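Local coordinates for malarial CLPB2 atpase/hsp101 protein (Plasmodium falciparum, PDB 4IRF) that probably uses ATP to unfold and translocate proteins as a ClpB-type chaperone of the malaria parasite, represented here by its N-terminal cargo-binding domain, at residues 91-94 with 95-99; 115-118 with 119-123. One frame throughout, in Å; residues are numbered along the deposited sequence.

Contact 1 of 2, residues 91-94 with 95-99; sequences AEVK and ETLAL
The carbonyls of Ala91, Glu92, Val93 and Lys94 receive the backbone N-H groups of Glu95, Thr96, Leu97 and Ala98 in turn, an unbroken i to i+4 ladder that makes this the opening of the alpha-helix 91-106. The helix belongs to the mainly helical Clp N-terminal domain and illustrates how the periodicity of a helix sorts side chains into a buried and an open face.

Val93 and Thr96 lie on the buried face, with Leu97 at its margin. Thr96 N is 2.9 Å from Glu92 O. The threonine hydroxyl also turns back: with OG1 beside its own backbone N (chi1 -51°), it comes within 3.1 Å of Glu92 O, a possible second bond to the same oxygen, although its proton has another acceptor nearby. The same rotation sets the CG2 methyl beside the carbonyl carbon, and Thr96 packs against Leu117 and Leu121 of helix 114-121 and Pro37 of helix 37-46. Val93 rests on Pro37 and Ile40 of that latter helix, while its backbone N is bonded to Ser90 OG.

Lys94 and Glu95 stand on the more open side, with Ala91 and Ala98. Lys94 runs out in an extended chain past Asn89. Glu95 is extended too, its CB passing 3.2 Å from Glu92 O, and Glu92 forms a long, weak ion pair with Lys36.

One turn on from Val93, Leu97 leans back along the helix. Its CG sits 3.3 Å from Val93 O, the oxygen that takes Leu97 N at 3.0 Å. Val93 CG1, held anti to its backbone N (chi1 163°), meets Leu97 CD1 at 4.1 Å, the two side chains crossing at a slant.

Contact 2 of 2, residues 115-118 with 119-123; sequences EHLL and SGLSN
Leu118, Ser119 and Leu121 carry most of this local contact, which takes in nearly all of the short alpha-helix 114-121, a central element of the helical Clp N-terminal domain, and the residues just after it. It is an example of a buried helix whose neighbouring residues are sent to different partners.

Ser119 N closes the turn onto Glu115 O at 3.0 Å. The CB of Ser119 lies 3.4 Å from His116 O. Leu118 has its CG anti to N (chi1 -172°), and this residue leaves the helix about a quarter-turn away, reaching Ile141 of helix 138-151 and Phe131 of helix 125-133. Its carbonyl accepts Ser122 N at 3.2 Å, a rather bent bond (140° at the hydrogen), and that N-H also makes a weak bond to Ser119 O. Ser122 OG also turns back to Ser119 O; the modelled 2.5 Å is so short that the bond is doubtful.

Further up the helix, Glu115 is a buried acid with two partners, Lys148 in a salt bridge and Tyr49 in a hydrogen bond.

Leu121 faces helix 37-46, against Pro37 and Ile40, and Val127 on helix 125-133. Its backbone N is bonded to Leu117 O at 2.8 Å. With CG beside the backbone N (chi1 -73°), the side chain covers this same oxygen: Leu121 CG is 3.3 Å from Leu117 O, and Leu121 CD1 touches Leu117 CG at 4.3 Å.

In the fold
From the N terminus the chain passes through the helices that end at 61-74 and the short strand 88-89 before contact 1 opens helix 91-106. Contact 2 follows in series on the next helix, 114-121. Neither closes a loop: each spans consecutive residues, so the two neither nest nor cross. Their centres are 10 Å apart and their faces meet, with Thr96 CG2 3.6 Å from Leu121 CD2 and 3.7 Å from Gly120 C. Both also lean on helix 37-46 through Pro37 and Ile40, so three helices meet there, while other residues of contact 2 reach helices 125-133 and 138-151.

Contact 1 of 2, residues 91-94 with 95-99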
loop_
_atom_site.group_PDB
_atom_site.type_symbol
_atom_site.label_atom_id
_atom_site.label_comp_id
_atom_site.label_asym_id
_atom_site.label_seq_id
_atom_site.Cartn_x
_atom_site.Cartn_y
_atom_site.Cartn_z
ATOM N N ALA A 91 -11.744 -7.697 -4.465
ATOM C CA ALA A 91 -12.664 -7.133 -3.482
ATOM C C ALA A 91 -11.900 -6.590 -2.282
ATOM O O ALA A 91 -12.336 -5.610 -1.685
ATOM C CB ALA A 91 -13.708 -8.147 -3.044
ATOM N N GLU A 92 -10.777 -7.236 -1.936
ATOM C CA GLU A 92 -9.920 -6.793 -0.836
ATOM C C GLU A 92 -9.364 -5.396 -1.100
ATOM O O GLU A 92 -9.369 -4.525 -0.191
ATOM C CB GLU A 92 -8.752 -7.778 -0.635
ATOM C CG GLU A 92 -9.147 -9.090 0.014
ATOM C CD GLU A 92 -9.791 -10.068 -0.953
ATOM O OE1 GLU A 92 -9.901 -9.758 -2.166
ATOM O OE2 GLU A 92 -10.184 -11.165 -0.492
ATOM N N VAL A 93 -8.897 -5.181 -2.327
ATOM C CA VAL A 93 -8.395 -3.874 -2.740
ATOM C C VAL A 93 -9.510 -2.827 -2.848
ATOM O O VAL A 93 -9.305 -1.665 -2.500
ATOM C CB VAL A 93 -7.499 -3.948 -4.000
ATOM C CG1 VAL A 93 -7.322 -2.568 -4.648
ATOM C CG2 VAL A 93 -6.133 -4.585 -3.628
ATOM N N LYS A 94 -10.699 -3.210 -3.310
ATOM C CA LYS A 94 -11.776 -2.228 -3.309
ATOM C C LYS A 94 -11.984 -1.709 -1.893
ATOM O O LYS A 94 -12.209 -0.495 -1.658
ATOM C CB LYS A 94 -13.066 -2.801 -3.926
ATOM C CG LYS A 94 -12.920 -3.081 -5.428
ATOM C CD LYS A 94 -14.209 -3.628 -6.055
ATOM C CE LYS A 94 -13.988 -3.954 -7.520
ATOM N NZ LYS A 94 -15.115 -4.768 -8.071
ATOM N N GLU A 95 -11.858 -2.608 -0.929
ATOM C CA GLU A 95 -11.893 -2.191 0.465
ATOM C C GLU A 95 -10.716 -1.318 0.921
ATOM O O GLU A 95 -10.902 -0.349 1.671
ATOM C CB GLU A 95 -11.972 -3.428 1.361
ATOM C CG GLU A 95 -12.155 -3.115 2.838
ATOM C CD GLU A 95 -12.301 -4.366 3.684
ATOM O OE1 GLU A 95 -12.449 -5.463 3.105
ATOM O OE2 GLU A 95 -12.269 -4.252 4.927
ATOM N N THR A 96 -9.500 -1.725 0.567
ATOM C CA THR A 96 -8.343 -0.867 0.772
ATOM C C THR A 96 -8.628 0.583 0.396
ATOM O O THR A 96 -8.369 1.513 1.201
ATOM C CB THR A 96 -7.128 -1.323 -0.056
ATOM O OG1 THR A 96 -6.897 -2.717 0.172
ATOM C CG2 THR A 96 -5.910 -0.545 0.407
ATOM N N LEU A 97 -9.208 0.777 -0.795
ATOM C CA LEU A 97 -9.432 2.107 -1.351
ATOM C C LEU A 97 -10.580 2.817 -0.638
ATOM O O LEU A 97 -10.512 4.017 -0.386
ATOM C CB LEU A 97 -9.689 2.028 -2.869
ATOM C CG LEU A 97 -8.503 1.375 -3.607
ATOM C CD1 LEU A 97 -8.740 1.257 -5.098
ATOM C CD2 LEU A 97 -7.279 2.207 -3.355
ATOM N N ALA A 98 -11.623 2.061 -0.278
ATOM C CA ALA A 98 -12.708 2.653 0.505
ATOM C C ALA A 98 -12.210 3.148 1.852
ATOM O O ALA A 98 -12.589 4.232 2.318
ATOM C CB ALA A 98 -13.863 1.645 0.689
ATOM N N LEU A 99 -11.347 2.359 2.501
ATOM C CA LEU A 99 -10.782 2.781 3.776
ATOM C C LEU A 99 -9.778 3.951 3.630
ATOM O O LEU A 99 -9.779 4.884 4.448
ATOM C CB LEU A 99 -10.125 1.581 4.446
ATOM C CG LEU A 99 -11.081 0.497 4.917
ATOM C CD1 LEU A 99 -10.289 -0.736 5.241
ATOM C CD2 LEU A 99 -11.799 1.004 6.162
#

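Contact 2 of 2, residues 115-118 with 119-123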
loop_
_atom_site.group_PDB
_atom_site.type_symbol
_atom_site.label_atom_id
_atom_site.label_comp_id
_atom_site.label_asym_id
_atom_site.label_seq_id
_atom_site.Cartn_x
_atom_site.Cartn_y
_atom_site.Cartn_z
ATOM N N GLU A 115 -0.081 8.046 2.636
ATOM C CA GLU A 115 -0.339 7.679 4.029
ATOM C C GLU A 115 -1.742 7.115 4.187
ATOM O O GLU A 115 -1.984 6.276 5.056
ATOM C CB GLU A 115 -0.243 8.907 4.935
ATOM C CG GLU A 115 1.176 9.502 5.031
ATOM C CD GLU A 115 1.519 10.479 3.911
ATOM O OE1 GLU A 115 0.814 10.556 2.874
ATOM O OE2 GLU A 115 2.546 11.196 4.078
ATOM N N HIS A 116 -2.677 7.623 3.396
ATOM C CA HIS A 116 -4.071 7.171 3.488
ATOM C C HIS A 116 -4.206 5.763 2.915
ATOM O O HIS A 116 -4.902 4.920 3.480
ATOM C CB HIS A 116 -4.984 8.167 2.775
ATOM C CG HIS A 116 -4.820 9.558 3.312
ATOM N ND1 HIS A 116 -4.372 10.603 2.535
ATOM C CD2 HIS A 116 -4.970 10.049 4.565
ATOM C CE1 HIS A 116 -4.289 11.695 3.285
ATOM N NE2 HIS A 116 -4.647 11.384 4.516
ATOM N N LEU A 117 -3.479 5.510 1.838
ATOM C CA LEU A 117 -3.383 4.181 1.261
ATOM C C LEU A 117 -2.734 3.256 2.272
ATOM O O LEU A 117 -3.201 2.118 2.497
ATOM C CB LEU A 117 -2.602 4.249 -0.059
ATOM C CG LEU A 117 -2.492 2.984 -0.866
ATOM C CD1 LEU A 117 -3.875 2.414 -1.202
ATOM C CD2 LEU A 117 -1.745 3.315 -2.126
ATOM N N LEU A 118 -1.688 3.745 2.955
ATOM C CA LEU A 118 -1.034 2.939 3.977
ATOM C C LEU A 118 -2.044 2.525 5.058
ATOM O O LEU A 118 -2.098 1.354 5.467
ATOM C CB LEU A 118 0.188 3.684 4.569
ATOM C CG LEU A 118 1.054 2.833 5.501
ATOM C CD1 LEU A 118 2.007 1.967 4.721
ATOM C CD2 LEU A 118 1.805 3.739 6.463
ATOM N N SER A 119 -2.893 3.466 5.484
ATOM C CA SER A 119 -3.875 3.173 6.511
ATOM C C SER A 119 -4.856 2.109 6.006
ATOM O O SER A 119 -5.191 1.152 6.712
ATOM C CB SER A 119 -4.623 4.459 6.880
ATOM O OG SER A 119 -5.586 4.172 7.866
ATOM N N GLY A 120 -5.278 2.258 4.757
ATOM C CA GLY A 120 -6.181 1.290 4.153
ATOM C C GLY A 120 -5.590 -0.108 4.061
ATOM O O GLY A 120 -6.242 -1.121 4.397
ATOM N N LEU A 121 -4.329 -0.166 3.660
ATOM C CA LEU A 121 -3.630 -1.448 3.556
ATOM C C LEU A 121 -3.531 -2.192 4.882
ATOM O O LEU A 121 -3.500 -3.418 4.933
ATOM C CB LEU A 121 -2.231 -1.198 3.001
ATOM C CG LEU A 121 -2.195 -0.844 1.537
ATOM C CD1 LEU A 121 -0.771 -0.410 1.185
ATOM C CD2 LEU A 121 -2.651 -2.065 0.667
ATOM N N SER A 122 -3.481 -1.442 5.982
ATOM C CA SER A 122 -3.381 -2.059 7.290
ATOM C C SER A 122 -4.606 -2.926 7.647
ATOM O O SER A 122 -4.531 -3.748 8.549
ATOM C CB SER A 122 -3.086 -1.011 8.361
ATOM O OG SER A 122 -4.218 -0.199 8.623
ATOM N N ASN A 123 -5.717 -2.777 6.917
ATOM C CA ASN A 123 -6.867 -3.669 7.124
ATOM C C ASN A 123 -6.582 -5.101 6.691
ATOM O O ASN A 123 -7.145 -6.054 7.255
ATOM C CB ASN A 123 -8.111 -3.177 6.372
ATOM C CG ASN A 123 -9.302 -4.137 6.490
ATOM O OD1 ASN A 123 -9.657 -4.863 5.550
ATOM N ND2 ASN A 123 -9.896 -4.166 7.653
#